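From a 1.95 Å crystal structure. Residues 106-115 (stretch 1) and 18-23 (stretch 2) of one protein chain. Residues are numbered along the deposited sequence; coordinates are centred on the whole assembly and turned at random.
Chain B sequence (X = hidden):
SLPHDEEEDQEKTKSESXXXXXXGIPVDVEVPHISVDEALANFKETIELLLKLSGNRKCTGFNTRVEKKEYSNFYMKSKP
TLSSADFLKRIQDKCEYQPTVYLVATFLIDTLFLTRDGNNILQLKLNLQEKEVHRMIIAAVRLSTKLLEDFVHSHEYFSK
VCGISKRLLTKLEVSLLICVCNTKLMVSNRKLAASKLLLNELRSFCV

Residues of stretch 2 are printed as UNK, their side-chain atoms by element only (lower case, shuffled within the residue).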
# COMPACT_ATOMS: atom_id res chain seq x y z
N THR B 106 6.72 16.97 -2.87
CA THR B 106 7.53 17.84 -2.04
C THR B 106 8.10 17.07 -0.85
O THR B 106 9.28 17.23 -0.50
CB THR B 106 6.74 19.07 -1.54
OG1 THR B 106 6.23 19.80 -2.65
CG2 THR B 106 7.65 19.99 -0.69
N PHE B 107 7.29 16.23 -0.23
CA PHE B 107 7.77 15.46 0.90
C PHE B 107 8.85 14.46 0.49
O PHE B 107 9.76 14.18 1.27
CB PHE B 107 6.65 14.72 1.65
CG PHE B 107 7.15 14.05 2.90
CD1 PHE B 107 7.32 14.79 4.06
CD2 PHE B 107 7.50 12.70 2.89
CE1 PHE B 107 7.83 14.19 5.21
CE2 PHE B 107 8.02 12.10 4.04
CZ PHE B 107 8.17 12.85 5.20
N LEU B 108 8.76 13.92 -0.72
CA LEU B 108 9.80 13.01 -1.21
C LEU B 108 11.16 13.72 -1.29
O LEU B 108 12.19 13.17 -0.89
CB LEU B 108 9.42 12.40 -2.57
CG LEU B 108 8.20 11.45 -2.58
CD1 LEU B 108 7.89 10.95 -4.00
CD2 LEU B 108 8.42 10.27 -1.63
N ILE B 109 11.17 14.95 -1.80
CA ILE B 109 12.43 15.68 -1.84
C ILE B 109 12.88 16.10 -0.43
O ILE B 109 14.07 16.05 -0.13
CB ILE B 109 12.40 16.87 -2.84
CG1 ILE B 109 11.34 17.89 -2.44
CG2 ILE B 109 12.14 16.38 -4.27
CD1 ILE B 109 11.53 19.25 -3.15
N ASP B 110 11.92 16.49 0.42
CA ASP B 110 12.15 16.74 1.85
C ASP B 110 12.88 15.59 2.51
O ASP B 110 13.86 15.78 3.22
CB ASP B 110 10.82 16.87 2.61
CG ASP B 110 10.13 18.22 2.41
OD1 ASP B 110 10.82 19.23 2.15
OD2 ASP B 110 8.88 18.27 2.56
N THR B 111 12.38 14.37 2.31
CA THR B 111 12.95 13.24 3.02
C THR B 111 14.27 12.78 2.41
O THR B 111 15.10 12.17 3.09
CB THR B 111 11.91 12.09 3.16
OG1 THR B 111 12.35 11.17 4.16
CG2 THR B 111 11.74 11.37 1.83
N LEU B 112 14.49 13.08 1.13
CA LEU B 112 15.78 12.79 0.52
C LEU B 112 16.88 13.73 1.07
O LEU B 112 18.01 13.30 1.35
CB LEU B 112 15.69 12.92 -1.00
CG LEU B 112 16.96 12.70 -1.84
CD1 LEU B 112 17.70 11.41 -1.46
CD2 LEU B 112 16.66 12.75 -3.35
N PHE B 113 16.54 15.01 1.23
CA PHE B 113 17.60 16.01 1.49
C PHE B 113 17.73 16.45 2.95
O PHE B 113 18.75 17.01 3.34
CB PHE B 113 17.43 17.22 0.56
CG PHE B 113 17.72 16.93 -0.88
CD1 PHE B 113 19.03 16.79 -1.31
CD2 PHE B 113 16.70 16.75 -1.80
CE1 PHE B 113 19.31 16.49 -2.64
CE2 PHE B 113 16.98 16.45 -3.12
CZ PHE B 113 18.29 16.32 -3.54
N LEU B 114 16.69 16.21 3.74
CA LEU B 114 16.64 16.71 5.12
C LEU B 114 16.42 15.62 6.15
O LEU B 114 15.64 14.68 5.93
CB LEU B 114 15.50 17.73 5.27
CG LEU B 114 15.57 19.02 4.43
CD1 LEU B 114 14.20 19.69 4.38
CD2 LEU B 114 16.62 19.96 4.99
N THR B 115 17.08 15.77 7.30
CA THR B 115 16.71 15.02 8.50
C THR B 115 16.72 15.99 9.70
O THR B 115 16.84 17.21 9.52
CB THR B 115 17.69 13.85 8.73
OG1 THR B 115 17.21 13.02 9.80
CG2 THR B 115 19.08 14.36 9.07
N UNK B 18 8.39 7.76 14.26
CA UNK B 18 8.02 8.48 13.05
C UNK B 18 9.22 9.00 12.26
O UNK B 18 10.36 8.97 12.72
c UNK B 18 7.14 9.67 13.47
c UNK B 18 6.95 11.69 15.01
c UNK B 18 7.84 10.58 14.49
o UNK B 18 7.48 12.66 15.60
o UNK B 18 5.71 11.60 14.82
N UNK B 19 8.96 9.48 11.05
CA UNK B 19 9.99 10.15 10.29
C UNK B 19 10.34 11.41 11.09
O UNK B 19 9.45 12.20 11.40
c UNK B 19 10.58 11.09 8.01
c UNK B 19 9.49 10.49 8.89
o UNK B 19 11.39 11.88 8.48
n UNK B 19 10.62 10.68 6.73
N UNK B 20 11.61 11.55 11.49
CA UNK B 20 12.09 12.67 12.33
C UNK B 20 11.64 14.03 11.81
O UNK B 20 11.52 15.00 12.58
c UNK B 20 12.72 10.66 11.09
c UNK B 20 13.61 12.55 12.22
c UNK B 20 13.85 11.11 11.95
N UNK B 21 11.39 14.11 10.50
CA UNK B 21 10.92 15.35 9.88
C UNK B 21 9.54 15.71 10.39
O UNK B 21 9.07 16.83 10.18
c UNK B 21 10.87 15.19 8.37
c UNK B 21 13.04 16.28 7.84
c UNK B 21 12.21 15.02 7.65
c UNK B 21 11.99 14.71 6.17
N UNK B 22 8.87 14.76 11.03
CA UNK B 22 7.53 15.00 11.54
C UNK B 22 7.51 15.41 13.01
O UNK B 22 6.44 15.68 13.56
c UNK B 22 6.66 13.75 11.36
c UNK B 22 6.55 13.15 9.97
c UNK B 22 6.27 14.22 8.94
c UNK B 22 5.46 12.09 9.95
N UNK B 23 8.66 15.41 13.66
CA UNK B 23 8.71 15.75 15.08
C UNK B 23 8.05 17.11 15.29
O UNK B 23 8.41 18.08 14.64
n UNK B 23 11.07 12.25 16.17
c UNK B 23 10.70 14.39 15.85
c UNK B 23 10.10 13.18 15.90
c UNK B 23 12.23 12.87 16.30
c UNK B 23 10.15 15.76 15.59
n UNK B 23 12.04 14.16 16.11

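Position 18 carries three carbons in an unbranched run, the third bearing two oxygens. None of these atoms comes near the helix of stretch 1, and the residue buries no surface against it. A carboxylate on a two-methylene arm is glutamate, Glu-18.

Position 19 has two carbons, the second carrying one oxygen and one nitrogen: a short carboxamide, with CA-to-CB directed toward the helix. The nitrogen lies 3.1 Å from Thr-111 OG1 and 3.6 Å from Phe-107 CZ; this nitrogen lies at the edge of the Phe-107 ring, near its plane. This is Asn-19. Its ND2 donates to Thr-111 OG1 in a hydrogen bond with an angle of 153° at the hydrogen. The amide's other end works locally, because Asn-19 OD1 accepts from the backbone N of position 21 at 3.0 Å. One planar group thus grips the helix and holds its own turn.

At position 20 three carbons close a ring onto the backbone nitrogen, which therefore has no hydrogen to donate. CB stands 4.4 Å from Thr-115 OG1, a light contact. The residue is Pro-20, and it opens a short 3-10 segment.

Position 21 shows four carbons forked at the second, and it has the largest buried area of the stretch. One tip sits 3.6 Å from Thr-111 CA and 3.7 Å from Asp-110 O; the other lies 3.8 Å from Leu-114 CB. This is Leu-21, chi1 m and chi2 t. Its CD1 packs on the last turns of the helix, while CD2 meets the residues just after it, reaching Thr-115 CA at 3.9 Å.

Position 22 again has four carbons forked at the second. CA-to-CB points sideways, but the end comes nearer, and one tip lies 4.0 Å from Phe-107 CE1. It is Leu-22, whose CD2 makes that approach. Its backbone N donates to Asn-19 O at 2.7 Å, tightening the turn.

Position 23 bears one carbon and then a five-membered ring of three carbons and two nitrogens, beyond reach of stretch 1: His-23.

The rule to read here is a plug beside a polar anchor. Leu-21 fits where the helix gives way to strand, since Leu-114 is the first residue to leave helical phi/psi, and Phe-107 adds apolar contacts to both leucines. The Asn-19 amide bonds to Thr-111 OG1 through its nitrogen and to the backbone N of Leu-21 through its oxygen.

Stretch 2 18-23: ENPLLH
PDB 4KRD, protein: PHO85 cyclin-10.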